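Local coordinates for B-agarase (Agarivorans gilvus, PDB 5Z6P), which probably hydrolyses agarose as a beta-agarase of glycoside hydrolase family 50, at residues P38-S43 and S204-Q209; S396-N401 and I739-Y744; G617-D622 and V639-Y644. One frame throughout, in Å; residues are numbered along the deposited sequence.

Contact 1 (P38-S43 and S204-Q209); sequences PLFDFS and SNFRLQ
Two aromatic rings of the segment 38-43, Phe40 and Phe42, converge on Phe206. Phe40 turns its ring edge toward the Phe206 face in an offset edge-to-face pair. The centroids are 6.0 Å apart and the planes stand at 65°. Closer in, Phe40 CD2 rests 3.8 Å from Phe206 CB. Phe42 comes obliquely to the CD1-CE1 side of the Phe206 ring, with its CZ 3.8 Å from Phe206 CD1. Phe206 has CG beside its own backbone N (chi1 -68°), and this turns its ring toward both partners. Phe99 and Ile81 add to the same cluster. The segments belong to the strand-rich domain related to agarase carbohydrate-binding modules. Here Pro38 ends the short strand 36-38 and makes an antiparallel non-hydrogen-bonded pair with Arg207 on strand 199-210. The chain then leaves the strand. Leu39 N still bonds to Phe206 O at 3.1 Å and is nearly straight (171°), although the donor sits above the carbonyl plane. Leu39 crosses Leu208 at about a right angle, and its CD2 branch lies 4.0 Å from Leu208 CG. Trp89 touches both leucines. The extended Arg207 carries its guanidinium along its own strand. Arg207 NE meets Gln209 OE1 at 2.8 Å and Arg207 NH1 meets Asn205 O at 2.9 Å, both near the guanidinium plane. Asp100 forms a salt bridge with NH1, and Ser136 OG bonds to NH2.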
ATOM      1  N   PRO A  38      16.312  13.475 -30.305  1.00 40.26           N
ATOM      2  CA  PRO A  38      17.162  12.436 -29.704  1.00 36.39           C
ATOM      3  C   PRO A  38      18.104  12.967 -28.625  1.00 33.26           C
ATOM      4  O   PRO A  38      18.711  14.014 -28.800  1.00 36.20           O
ATOM      5  CB  PRO A  38      17.959  11.913 -30.896  1.00 35.33           C
ATOM      6  CG  PRO A  38      17.111  12.223 -32.073  1.00 42.46           C
ATOM      7  CD  PRO A  38      16.440  13.515 -31.771  1.00 40.40           C
ATOM      8  N   LEU A  39      18.222  12.248 -27.519  1.00 29.88           N
ATOM      9  CA  LEU A  39      19.149  12.651 -26.477  1.00 30.02           C
ATOM     10  C   LEU A  39      20.536  12.047 -26.673  1.00 32.09           C
ATOM     11  O   LEU A  39      21.528  12.624 -26.245  1.00 37.18           O
ATOM     12  CB  LEU A  39      18.604  12.269 -25.108  1.00 30.89           C
ATOM     13  CG  LEU A  39      17.461  13.157 -24.622  1.00 33.38           C
ATOM     14  CD1 LEU A  39      16.814  12.556 -23.401  1.00 28.88           C
ATOM     15  CD2 LEU A  39      17.962  14.558 -24.329  1.00 31.23           C
ATOM     16  N   PHE A  40      20.608  10.891 -27.321  1.00 31.56           N
ATOM     17  CA  PHE A  40      21.875  10.182 -27.450  1.00 35.35           C
ATOM     18  C   PHE A  40      22.101   9.664 -28.854  1.00 38.51           C
ATOM     19  O   PHE A  40      21.269   9.838 -29.739  1.00 40.00           O
ATOM     20  CB  PHE A  40      21.939   9.011 -26.465  1.00 31.52           C
ATOM     21  CG  PHE A  40      21.700   9.412 -25.048  1.00 29.20           C
ATOM     22  CD1 PHE A  40      22.502  10.365 -24.447  1.00 31.20           C
ATOM     23  CD2 PHE A  40      20.685   8.838 -24.316  1.00 27.30           C
ATOM     24  CE1 PHE A  40      22.287  10.748 -23.147  1.00 29.34           C
ATOM     25  CE2 PHE A  40      20.460   9.219 -23.014  1.00 30.92           C
ATOM     26  CZ  PHE A  40      21.264  10.179 -22.427  1.00 28.93           C
ATOM     27  N   ASP A  41      23.247   9.025 -29.049  1.00 43.20           N
ATOM     28  CA  ASP A  41      23.544   8.347 -30.300  1.00 45.35           C
ATOM     29  C   ASP A  41      23.973   6.924 -30.002  1.00 40.48           C
ATOM     30  O   ASP A  41      25.074   6.697 -29.511  1.00 43.23           O
ATOM     31  CB  ASP A  41      24.632   9.082 -31.077  1.00 50.29           C
ATOM     32  CG  ASP A  41      24.895   8.465 -32.432  1.00 51.52           C
ATOM     33  OD1 ASP A  41      24.075   7.635 -32.876  1.00 50.56           O
ATOM     34  OD2 ASP A  41      25.910   8.827 -33.061  1.00 55.32           O
ATOM     35  N   PHE A  42      23.096   5.970 -30.286  1.00 38.29           N
ATOM     36  CA  PHE A  42      23.394   4.574 -30.017  1.00 35.05           C
ATOM     37  C   PHE A  42      24.011   3.911 -31.252  1.00 39.63           C
ATOM     38  O   PHE A  42      24.142   2.692 -31.310  1.00 33.24           O
ATOM     39  CB  PHE A  42      22.136   3.819 -29.578  1.00 33.78           C
ATOM     40  CG  PHE A  42      21.771   4.007 -28.125  1.00 27.67           C
ATOM     41  CD1 PHE A  42      22.399   4.956 -27.346  1.00 27.16           C
ATOM     42  CD2 PHE A  42      20.800   3.212 -27.543  1.00 23.88           C
ATOM     43  CE1 PHE A  42      22.063   5.115 -26.024  1.00 26.26           C
ATOM     44  CE2 PHE A  42      20.458   3.363 -26.221  1.00 23.01           C
ATOM     45  CZ  PHE A  42      21.092   4.314 -25.456  1.00 26.29           C
ATOM     46  N   SER A  43      24.393   4.725 -32.232  1.00 46.49           N
ATOM     47  CA  SER A  43      25.043   4.227 -33.443  1.00 45.91           C
ATOM     48  C   SER A  43      26.477   3.825 -33.176  1.00 45.17           C
ATOM     49  O   SER A  43      27.047   3.029 -33.911  1.00 46.94           O
ATOM     50  CB  SER A  43      25.028   5.275 -34.558  1.00 46.34           C
ATOM     51  OG  SER A  43      23.711   5.593 -34.957  1.00 50.72           O
ATOM     52  N   SER A 204      16.002   1.746 -26.340  1.00 24.10           N
ATOM     53  CA  SER A 204      16.449   2.472 -27.514  1.00 26.05           C
ATOM     54  C   SER A 204      15.671   3.800 -27.580  1.00 29.14           C
ATOM     55  O   SER A 204      14.682   3.997 -26.891  1.00 31.04           O
ATOM     56  CB  SER A 204      16.242   1.609 -28.789  1.00 32.60           C
ATOM     57  OG  SER A 204      14.851   1.463 -29.026  1.00 29.21           O
ATOM     58  N   ASN A 205      16.146   4.709 -28.417  1.00 29.64           N
ATOM     59  CA  ASN A 205      15.365   5.849 -28.834  1.00 29.46           C
ATOM     60  C   ASN A 205      14.987   6.810 -27.717  1.00 28.97           C
ATOM     61  O   ASN A 205      13.911   7.399 -27.722  1.00 27.16           O
ATOM     62  CB  ASN A 205      14.141   5.295 -29.527  1.00 31.78           C
ATOM     63  CG  ASN A 205      14.459   4.514 -30.811  1.00 41.42           C
ATOM     64  OD1 ASN A 205      13.732   4.730 -31.787  1.00 54.81           O
ATOM     65  ND2 ASN A 205      15.673   3.930 -30.921  1.00 56.47           N
ATOM     66  N   PHE A 206      15.940   7.028 -26.823  1.00 24.83           N
ATOM     67  CA  PHE A 206      15.845   8.086 -25.833  1.00 24.77           C
ATOM     68  C   PHE A 206      15.750   9.423 -26.546  1.00 29.29           C
ATOM     69  O   PHE A 206      16.501   9.696 -27.477  1.00 31.98           O
ATOM     70  CB  PHE A 206      17.045   8.083 -24.861  1.00 24.55           C
ATOM     71  CG  PHE A 206      17.089   6.894 -23.947  1.00 25.32           C
ATOM     72  CD1 PHE A 206      17.721   5.735 -24.345  1.00 25.01           C
ATOM     73  CD2 PHE A 206      16.488   6.932 -22.701  1.00 21.89           C
ATOM     74  CE1 PHE A 206      17.765   4.640 -23.528  1.00 25.19           C
ATOM     75  CE2 PHE A 206      16.527   5.823 -21.877  1.00 21.96           C
ATOM     76  CZ  PHE A 206      17.172   4.683 -22.296  1.00 26.17           C
ATOM     77  N   ARG A 207      14.822  10.251 -26.077  1.00 28.69           N
ATOM     78  CA  ARG A 207      14.446  11.478 -26.751  1.00 26.56           C
ATOM     79  C   ARG A 207      13.641  12.380 -25.842  1.00 28.92           C
ATOM     80  O   ARG A 207      13.111  11.935 -24.824  1.00 27.40           O
ATOM     81  CB  ARG A 207      13.624  11.158 -27.993  1.00 27.84           C
ATOM     82  CG  ARG A 207      12.281  10.520 -27.680  1.00 26.33           C
ATOM     83  CD  ARG A 207      11.784   9.712 -28.846  1.00 21.69           C
ATOM     84  NE  ARG A 207      10.438   9.198 -28.654  1.00 27.38           N
ATOM     85  CZ  ARG A 207      10.146   7.932 -28.377  1.00 28.71           C
ATOM     86  NH1 ARG A 207      11.109   7.044 -28.248  1.00 25.27           N
ATOM     87  NH2 ARG A 207       8.888   7.551 -28.232  1.00 27.15           N
ATOM     88  N   LEU A 208      13.557  13.651 -26.225  1.00 28.96           N
ATOM     89  CA  LEU A 208      12.570  14.562 -25.677  1.00 28.53           C
ATOM     90  C   LEU A 208      11.455  14.663 -26.705  1.00 30.21           C
ATOM     91  O   LEU A 208      11.716  14.797 -27.901  1.00 31.09           O
ATOM     92  CB  LEU A 208      13.183  15.930 -25.373  1.00 28.59           C
ATOM     93  CG  LEU A 208      14.218  15.891 -24.246  1.00 27.22           C
ATOM     94  CD1 LEU A 208      14.941  17.204 -24.124  1.00 32.65           C
ATOM     95  CD2 LEU A 208      13.560  15.540 -22.928  1.00 28.85           C
ATOM     96  N   GLN A 209      10.216  14.560 -26.244  1.00 30.04           N
ATOM     97  CA  GLN A 209       9.083  14.539 -27.149  1.00 30.13           C
ATOM     98  C   GLN A 209       8.002  15.506 -26.711  1.00 30.22           C
ATOM     99  O   GLN A 209       7.577  15.495 -25.561  1.00 31.05           O
ATOM    100  CB  GLN A 209       8.514  13.126 -27.254  1.00 30.82           C
ATOM    101  CG  GLN A 209       7.417  12.987 -28.282  1.00 33.13           C
ATOM    102  CD  GLN A 209       7.402  11.618 -28.924  1.00 35.65           C
ATOM    103  OE1 GLN A 209       8.444  11.090 -29.320  1.00 31.70           O
ATOM    104  NE2 GLN A 209       6.217  11.037 -29.043  1.00 42.41           N
TER

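Contact 2 (S396-N401 and I739-Y744); sequences SFYAAN and ISDVPY
Tyr398 meets Ile739 at its base and Asp741 at its tip. Tyr398 CB lies 3.8 Å from Ile739 CD1. With CG anti to the backbone N (chi1 -172°), the ring runs out along the segment 739-744. Tyr398 CD1 passes Ile739 O at 3.5 Å. One atom further, Tyr398 CE1 rests 3.7 Å from Asp741 CB. Tyr398 OH donates to Asp741 OD1 over 2.6 Å and meets it from above the carboxylate plane, 58° out of it. Ring and carboxylate planes are close to perpendicular (88°). Trp417 NE1 also bonds to this hydroxyl. Arg424 and Lys405 form salt bridges with Asp741 OD1 and OD2, which probably favours the ionised carboxylate in this buried place. The contact ties the first turn of helix 397-406 to the loop before the C-terminal helix 745-762. Ser396 is the N-cap of helix 397-406, and Ser396 OG accepts from Ala399 N at 2.9 Å. One turn along from Tyr398, Asn401 ND2 donates to Ile739 O at 2.8 Å. That oxygen lies in the Asn401 amide plane. Ile739 O also receives a CA-H contact from Tyr398 CA at 3.5 Å. Phe226 O is a second acceptor for Asn401 ND2.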
ATOM      1  N   SER A 396     -21.605   5.038  -4.678  1.00 17.91           N
ATOM      2  CA  SER A 396     -20.997   3.717  -4.745  1.00 17.07           C
ATOM      3  C   SER A 396     -21.695   2.883  -5.811  1.00 15.64           C
ATOM      4  O   SER A 396     -22.787   2.375  -5.592  1.00 17.58           O
ATOM      5  CB  SER A 396     -21.062   3.021  -3.392  1.00 15.56           C
ATOM      6  OG  SER A 396     -20.833   1.634  -3.522  1.00 14.57           O
ATOM      7  N   PHE A 397     -21.069   2.768  -6.973  1.00 16.04           N
ATOM      8  CA  PHE A 397     -21.542   1.849  -8.000  1.00 18.47           C
ATOM      9  C   PHE A 397     -21.499   0.392  -7.511  1.00 17.51           C
ATOM     10  O   PHE A 397     -22.328  -0.421  -7.894  1.00 16.68           O
ATOM     11  CB  PHE A 397     -20.723   2.008  -9.289  1.00 16.30           C
ATOM     12  CG  PHE A 397     -20.977   3.296 -10.014  1.00 17.56           C
ATOM     13  CD1 PHE A 397     -22.022   3.400 -10.925  1.00 18.15           C
ATOM     14  CD2 PHE A 397     -20.187   4.413  -9.782  1.00 19.30           C
ATOM     15  CE1 PHE A 397     -22.276   4.596 -11.591  1.00 16.84           C
ATOM     16  CE2 PHE A 397     -20.429   5.603 -10.459  1.00 17.00           C
ATOM     17  CZ  PHE A 397     -21.472   5.690 -11.361  1.00 17.62           C
ATOM     18  N   TYR A 398     -20.555   0.062  -6.640  1.00 15.92           N
ATOM     19  CA  TYR A 398     -20.505  -1.307  -6.127  1.00 16.92           C
ATOM     20  C   TYR A 398     -21.782  -1.658  -5.353  1.00 18.26           C
ATOM     21  O   TYR A 398     -22.363  -2.722  -5.564  1.00 16.74           O
ATOM     22  CB  TYR A 398     -19.276  -1.518  -5.241  1.00 15.83           C
ATOM     23  CG  TYR A 398     -19.054  -2.959  -4.827  1.00 14.90           C
ATOM     24  CD1 TYR A 398     -18.495  -3.876  -5.704  1.00 13.97           C
ATOM     25  CD2 TYR A 398     -19.396  -3.392  -3.557  1.00 14.24           C
ATOM     26  CE1 TYR A 398     -18.294  -5.189  -5.326  1.00 12.67           C
ATOM     27  CE2 TYR A 398     -19.192  -4.689  -3.169  1.00 13.73           C
ATOM     28  CZ  TYR A 398     -18.638  -5.585  -4.052  1.00 14.73           C
ATOM     29  OH  TYR A 398     -18.429  -6.885  -3.658  1.00 15.73           O
ATOM     30  N   ALA A 399     -22.223  -0.747  -4.485  1.00 18.78           N
ATOM     31  CA  ALA A 399     -23.457  -0.933  -3.728  1.00 18.53           C
ATOM     32  C   ALA A 399     -24.644  -1.060  -4.683  1.00 17.14           C
ATOM     33  O   ALA A 399     -25.509  -1.906  -4.485  1.00 17.88           O
ATOM     34  CB  ALA A 399     -23.676   0.219  -2.743  1.00 16.53           C
ATOM     35  N   ALA A 400     -24.650  -0.227  -5.722  1.00 18.29           N
ATOM     36  CA  ALA A 400     -25.724  -0.233  -6.724  1.00 17.56           C
ATOM     37  C   ALA A 400     -25.770  -1.573  -7.423  1.00 19.60           C
ATOM     38  O   ALA A 400     -26.850  -2.113  -7.625  1.00 20.63           O
ATOM     39  CB  ALA A 400     -25.537   0.882  -7.750  1.00 14.82           C
ATOM     40  N   ASN A 401     -24.596  -2.101  -7.776  1.00 16.03           N
ATOM     41  CA  ASN A 401     -24.508  -3.401  -8.431  1.00 18.60           C
ATOM     42  C   ASN A 401     -24.907  -4.549  -7.501  1.00 16.88           C
ATOM     43  O   ASN A 401     -25.471  -5.538  -7.948  1.00 21.38           O
ATOM     44  CB  ASN A 401     -23.102  -3.617  -9.007  1.00 16.46           C
ATOM     45  CG  ASN A 401     -22.799  -2.674 -10.163  1.00 18.70           C
ATOM     46  OD1 ASN A 401     -23.673  -2.351 -10.954  1.00 19.07           O
ATOM     47  ND2 ASN A 401     -21.559  -2.220 -10.256  1.00 18.65           N
ATOM     48  N   ILE A 739     -15.848  -3.718  -9.937  1.00 12.81           N
ATOM     49  CA  ILE A 739     -16.818  -2.809  -9.345  1.00 14.71           C
ATOM     50  C   ILE A 739     -18.246  -3.315  -9.605  1.00 18.36           C
ATOM     51  O   ILE A 739     -19.195  -2.886  -8.946  1.00 17.99           O
ATOM     52  CB  ILE A 739     -16.629  -1.366  -9.884  1.00 15.50           C
ATOM     53  CG1 ILE A 739     -17.279  -0.339  -8.949  1.00 15.74           C
ATOM     54  CG2 ILE A 739     -17.123  -1.242 -11.325  1.00 16.52           C
ATOM     55  CD1 ILE A 739     -16.590  -0.215  -7.653  1.00 16.35           C
ATOM     56  N   SER A 740     -18.393  -4.247 -10.544  1.00 15.39           N
ATOM     57  CA  SER A 740     -19.674  -4.915 -10.724  1.00 18.79           C
ATOM     58  C   SER A 740     -19.735  -6.247  -9.997  1.00 18.50           C
ATOM     59  O   SER A 740     -20.557  -7.084 -10.331  1.00 20.02           O
ATOM     60  CB  SER A 740     -19.997  -5.113 -12.214  1.00 16.79           C
ATOM     61  OG  SER A 740     -18.872  -5.523 -12.951  1.00 21.07           O
ATOM     62  N   ASP A 741     -18.888  -6.411  -8.978  1.00 15.69           N
ATOM     63  CA  ASP A 741     -18.856  -7.606  -8.143  1.00 16.66           C
ATOM     64  C   ASP A 741     -18.619  -8.875  -8.960  1.00 14.18           C
ATOM     65  O   ASP A 741     -19.151  -9.937  -8.635  1.00 16.71           O
ATOM     66  CB  ASP A 741     -20.154  -7.745  -7.318  1.00 16.05           C
ATOM     67  CG  ASP A 741     -19.991  -8.673  -6.110  1.00 18.45           C
ATOM     68  OD1 ASP A 741     -18.903  -8.637  -5.497  1.00 15.52           O
ATOM     69  OD2 ASP A 741     -20.937  -9.440  -5.777  1.00 16.03           O
ATOM     70  N   VAL A 742     -17.829  -8.766 -10.021  1.00 14.41           N
ATOM     71  CA  VAL A 742     -17.434  -9.963 -10.747  1.00 16.14           C
ATOM     72  C   VAL A 742     -15.989 -10.357 -10.410  1.00 15.59           C
ATOM     73  O   VAL A 742     -15.067  -9.605 -10.685  1.00 17.16           O
ATOM     74  CB  VAL A 742     -17.551  -9.792 -12.275  1.00 16.63           C
ATOM     75  CG1 VAL A 742     -17.115 -11.069 -12.978  1.00 16.51           C
ATOM     76  CG2 VAL A 742     -18.965  -9.427 -12.673  1.00 17.66           C
ATOM     77  N   PRO A 743     -15.793 -11.557  -9.844  1.00 15.47           N
ATOM     78  CA  PRO A 743     -14.438 -12.038  -9.527  1.00 14.72           C
ATOM     79  C   PRO A 743     -13.529 -12.170 -10.757  1.00 15.65           C
ATOM     80  O   PRO A 743     -13.910 -12.822 -11.719  1.00 18.25           O
ATOM     81  CB  PRO A 743     -14.695 -13.406  -8.898  1.00 15.68           C
ATOM     82  CG  PRO A 743     -16.097 -13.323  -8.374  1.00 17.29           C
ATOM     83  CD  PRO A 743     -16.828 -12.499  -9.393  1.00 13.88           C
ATOM     84  N   TYR A 744     -12.364 -11.522 -10.729  1.00 14.35           N
ATOM     85  CA  TYR A 744     -11.366 -11.694 -11.770  1.00 14.79           C
ATOM     86  C   TYR A 744     -10.887 -13.147 -11.752  1.00 18.56           C
ATOM     87  O   TYR A 744     -10.404 -13.632 -10.731  1.00 17.77           O
ATOM     88  CB  TYR A 744     -10.186 -10.740 -11.577  1.00 14.86           C
ATOM     89  CG  TYR A 744     -10.471  -9.270 -11.866  1.00 15.46           C
ATOM     90  CD1 TYR A 744     -10.547  -8.804 -13.169  1.00 15.96           C
ATOM     91  CD2 TYR A 744     -10.638  -8.355 -10.837  1.00 14.19           C
ATOM     92  CE1 TYR A 744     -10.787  -7.473 -13.449  1.00 15.40           C
ATOM     93  CE2 TYR A 744     -10.876  -7.008 -11.101  1.00 15.23           C
ATOM     94  CZ  TYR A 744     -10.955  -6.577 -12.414  1.00 13.53           C
ATOM     95  OH  TYR A 744     -11.188  -5.265 -12.695  1.00 15.22           O
TER

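Contact 3 (G617-D622 and V639-Y644); sequences GCRFAD and VVSYNY
Strand 640-643 is one strand of the probable (beta/alpha)8 barrel of this beta-galactosidase-like family, and the segment 617-622 runs beside it. Phe620 and Tyr642 form a single backbone bridge. The two segments point roughly the same way. Phe620 N donates to Ser641 O at 3.0 Å, and Asn643 N returns a bond to Phe620 O at 2.9 Å. Ser641 OG also grips the loop: it accepts from Arg619 N at 2.8 Å and is also hydrogen-bonded to Leu616 O. Gly617 C lies close to Ser641 OG. The backbone angles of Gly617 by themselves call for glycine, since a CB would jam against the preceding carbonyl O. A water accepts from Cys618 N and from Ser641 N, each at 3.2 Å, and so links the two backbones. Strand 640-643 runs parallel to 664-668, which in turn pairs with 709-714 and so on to 299-305. Arg619 bends at chi3 (65°), which brings one guanidinium face over Asn643 OD1, 3.7 Å from Arg619 NH2. Guanidinium and amide planes are 67° apart. This is a face contact; the N-H groups go elsewhere, NE to Asn508 and NH2 to Glu668 in a salt bridge. Asn643 ND2 bonds to Glu509. Glu509, after strand 501-506, and Glu668, ending strand 664-668, are consistent with the acid/base and nucleophile positions of such barrels; if so, Arg619 and Asn643 probably help to hold them. Further from these polar groups, Val640 CG1 meets the edge of the Phe620 ring, 3.8 Å from its CE2. Phe620 CD2 lies 4.0 Å from Tyr642 CE2, with the rings oblique at 44°. Val629 and Ala633 of helix 627-634 and Phe599 of helix 581-609 also touch Phe620.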
ATOM      1  N   GLY A 617      -0.001  -6.182  16.364  1.00 14.13           N
ATOM      2  CA  GLY A 617       0.867  -5.063  16.048  1.00 13.85           C
ATOM      3  C   GLY A 617       0.235  -3.917  15.277  1.00 14.48           C
ATOM      4  O   GLY A 617      -0.976  -3.721  15.324  1.00 17.90           O
ATOM      5  N   CYS A 618       1.066  -3.149  14.578  1.00 16.38           N
ATOM      6  CA  CYS A 618       0.638  -1.878  14.002  1.00 13.93           C
ATOM      7  C   CYS A 618       0.868  -1.740  12.506  1.00 12.21           C
ATOM      8  O   CYS A 618       0.793  -0.633  11.966  1.00 13.19           O
ATOM      9  CB  CYS A 618       1.350  -0.723  14.701  1.00 15.85           C
ATOM     10  SG  CYS A 618       3.129  -0.771  14.521  1.00 14.86           S
ATOM     11  N   ARG A 619       1.186  -2.851  11.853  1.00 12.83           N
ATOM     12  CA  ARG A 619       1.266  -2.905  10.407  1.00 13.34           C
ATOM     13  C   ARG A 619       2.279  -1.902   9.868  1.00 18.55           C
ATOM     14  O   ARG A 619       1.902  -0.833   9.363  1.00 16.48           O
ATOM     15  CB  ARG A 619      -0.128  -2.654   9.791  1.00 15.07           C
ATOM     16  CG  ARG A 619      -1.212  -3.568  10.387  1.00 14.88           C
ATOM     17  CD  ARG A 619      -2.633  -3.078  10.103  1.00 14.49           C
ATOM     18  NE  ARG A 619      -2.939  -3.116   8.682  1.00 11.65           N
ATOM     19  CZ  ARG A 619      -3.268  -4.228   8.036  1.00 12.70           C
ATOM     20  NH1 ARG A 619      -3.332  -5.377   8.705  1.00 12.31           N
ATOM     21  NH2 ARG A 619      -3.540  -4.189   6.732  1.00 11.67           N
ATOM     22  N   PHE A 620       3.562  -2.247   9.999  1.00 17.15           N
ATOM     23  CA  PHE A 620       4.664  -1.398   9.548  1.00 13.46           C
ATOM     24  C   PHE A 620       4.677  -1.192   8.025  1.00 16.40           C
ATOM     25  O   PHE A 620       4.813  -2.159   7.277  1.00 12.79           O
ATOM     26  CB  PHE A 620       6.021  -2.007   9.953  1.00 12.30           C
ATOM     27  CG  PHE A 620       6.275  -2.052  11.440  1.00 13.57           C
ATOM     28  CD1 PHE A 620       6.332  -0.879  12.187  1.00 16.31           C
ATOM     29  CD2 PHE A 620       6.513  -3.258  12.078  1.00 14.31           C
ATOM     30  CE1 PHE A 620       6.600  -0.920  13.565  1.00 12.05           C
ATOM     31  CE2 PHE A 620       6.783  -3.306  13.455  1.00 13.70           C
ATOM     32  CZ  PHE A 620       6.817  -2.134  14.183  1.00 15.07           C
ATOM     33  N   ALA A 621       4.583   0.052   7.561  1.00 14.66           N
ATOM     34  CA  ALA A 621       4.884   0.317   6.148  1.00 13.12           C
ATOM     35  C   ALA A 621       6.392   0.273   5.971  1.00 16.21           C
ATOM     36  O   ALA A 621       7.128   0.473   6.941  1.00 14.02           O
ATOM     37  CB  ALA A 621       4.336   1.656   5.711  1.00 12.99           C
ATOM     38  N   ASP A 622       6.857   0.037   4.743  1.00 16.66           N
ATOM     39  CA  ASP A 622       8.293  -0.071   4.494  1.00 17.59           C
ATOM     40  C   ASP A 622       9.018   1.272   4.677  1.00 16.59           C
ATOM     41  O   ASP A 622      10.230   1.289   4.908  1.00 15.13           O
ATOM     42  CB  ASP A 622       8.574  -0.682   3.101  1.00 14.74           C
ATOM     43  CG  ASP A 622       8.069   0.180   1.926  1.00 15.72           C
ATOM     44  OD1 ASP A 622       7.387   1.188   2.129  1.00 19.84           O
ATOM     45  OD2 ASP A 622       8.345  -0.186   0.776  1.00 17.65           O
ATOM     46  N   VAL A 639       2.275 -11.180  17.327  1.00 14.66           N
ATOM     47  CA  VAL A 639       2.705 -11.339  15.949  1.00 13.92           C
ATOM     48  C   VAL A 639       3.103  -9.980  15.433  1.00 15.43           C
ATOM     49  O   VAL A 639       2.377  -9.008  15.652  1.00 14.69           O
ATOM     50  CB  VAL A 639       1.593 -11.912  15.038  1.00 14.37           C
ATOM     51  CG1 VAL A 639       2.089 -12.031  13.594  1.00 13.09           C
ATOM     52  CG2 VAL A 639       1.098 -13.231  15.543  1.00 13.40           C
ATOM     53  N   VAL A 640       4.238  -9.896  14.749  1.00 13.32           N
ATOM     54  CA  VAL A 640       4.641  -8.636  14.147  1.00 12.72           C
ATOM     55  C   VAL A 640       4.024  -8.536  12.745  1.00 17.20           C
ATOM     56  O   VAL A 640       4.110  -9.487  11.953  1.00 15.09           O
ATOM     57  CB  VAL A 640       6.176  -8.477  14.072  1.00 12.39           C
ATOM     58  CG1 VAL A 640       6.536  -7.095  13.581  1.00 11.34           C
ATOM     59  CG2 VAL A 640       6.822  -8.721  15.441  1.00 12.00           C
ATOM     60  N   SER A 641       3.370  -7.406  12.462  1.00 15.98           N
ATOM     61  CA  SER A 641       2.683  -7.226  11.189  1.00 14.92           C
ATOM     62  C   SER A 641       3.418  -6.216  10.316  1.00 15.47           C
ATOM     63  O   SER A 641       3.865  -5.166  10.800  1.00 15.06           O
ATOM     64  CB  SER A 641       1.224  -6.796  11.398  1.00 13.26           C
ATOM     65  OG  SER A 641       1.079  -5.655  12.226  1.00 14.44           O
ATOM     66  N   TYR A 642       3.575  -6.569   9.043  1.00 12.36           N
ATOM     67  CA  TYR A 642       4.182  -5.709   8.031  1.00 13.02           C
ATOM     68  C   TYR A 642       3.258  -5.571   6.812  1.00 13.23           C
ATOM     69  O   TYR A 642       2.577  -6.527   6.457  1.00 10.05           O
ATOM     70  CB  TYR A 642       5.531  -6.271   7.555  1.00 13.38           C
ATOM     71  CG  TYR A 642       6.503  -6.671   8.648  1.00 14.78           C
ATOM     72  CD1 TYR A 642       6.453  -7.935   9.223  1.00 14.34           C
ATOM     73  CD2 TYR A 642       7.489  -5.785   9.081  1.00 11.42           C
ATOM     74  CE1 TYR A 642       7.370  -8.307  10.222  1.00 14.41           C
ATOM     75  CE2 TYR A 642       8.394  -6.134  10.062  1.00 14.26           C
ATOM     76  CZ  TYR A 642       8.324  -7.397  10.637  1.00 16.67           C
ATOM     77  OH  TYR A 642       9.228  -7.738  11.620  1.00 19.13           O
ATOM     78  N   ASN A 643       3.247  -4.400   6.176  1.00 11.90           N
ATOM     79  CA  ASN A 643       2.619  -4.269   4.852  1.00 13.56           C
ATOM     80  C   ASN A 643       3.734  -4.227   3.817  1.00 13.37           C
ATOM     81  O   ASN A 643       4.730  -3.567   4.032  1.00 13.46           O
ATOM     82  CB  ASN A 643       1.736  -3.016   4.750  1.00 15.08           C
ATOM     83  CG  ASN A 643       0.532  -3.056   5.681  1.00 12.14           C
ATOM     84  OD1 ASN A 643       0.134  -4.115   6.179  1.00 12.63           O
ATOM     85  ND2 ASN A 643      -0.062  -1.900   5.902  1.00 13.90           N
ATOM     86  N   TYR A 644       3.591  -4.940   2.703  1.00 12.09           N
ATOM     87  CA  TYR A 644       4.721  -5.043   1.798  1.00 11.93           C
ATOM     88  C   TYR A 644       4.315  -5.195   0.350  1.00 13.42           C
ATOM     89  O   TYR A 644       3.999  -6.283  -0.120  1.00 11.01           O
ATOM     90  CB  TYR A 644       5.635  -6.196   2.209  1.00 10.58           C
ATOM     91  CG  TYR A 644       7.046  -6.041   1.720  1.00 13.12           C
ATOM     92  CD1 TYR A 644       7.849  -5.015   2.191  1.00 14.95           C
ATOM     93  CD2 TYR A 644       7.589  -6.922   0.782  1.00 15.17           C
ATOM     94  CE1 TYR A 644       9.128  -4.853   1.743  1.00 15.39           C
ATOM     95  CE2 TYR A 644       8.883  -6.772   0.327  1.00 14.53           C
ATOM     96  CZ  TYR A 644       9.649  -5.737   0.819  1.00 14.64           C
ATOM     97  OH  TYR A 644      10.934  -5.553   0.392  1.00 17.11           O
TER
HETATM   98  O   HOH W   1       3.805  -4.454  13.671  1.00 15.23           O
HETATM   99  O   HOH W   2       4.896  -1.275   3.150  1.00 19.01           O

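Overall arrangement
Contact 1 comes first along the chain and belongs to the strand-rich, CBM-like N-terminal domain, about 45 Å from contact 2 and 43 Å from contact 3, between centres. Contacts 2 and 3 are closer, with centres about 29 Å apart, and none of the three touch. The partners in contact 2 are 338 residues apart, and contact 3 falls within that span, closing only a short stretch around helix 627-634. Contact 2 joins helix 397-406 to the loop before the final helix 745-762, probably among the helices and loops around the barrel. Contact 3 lies nearest the centre of the chain, on a strand of the probable catalytic barrel, next to strand 664-668.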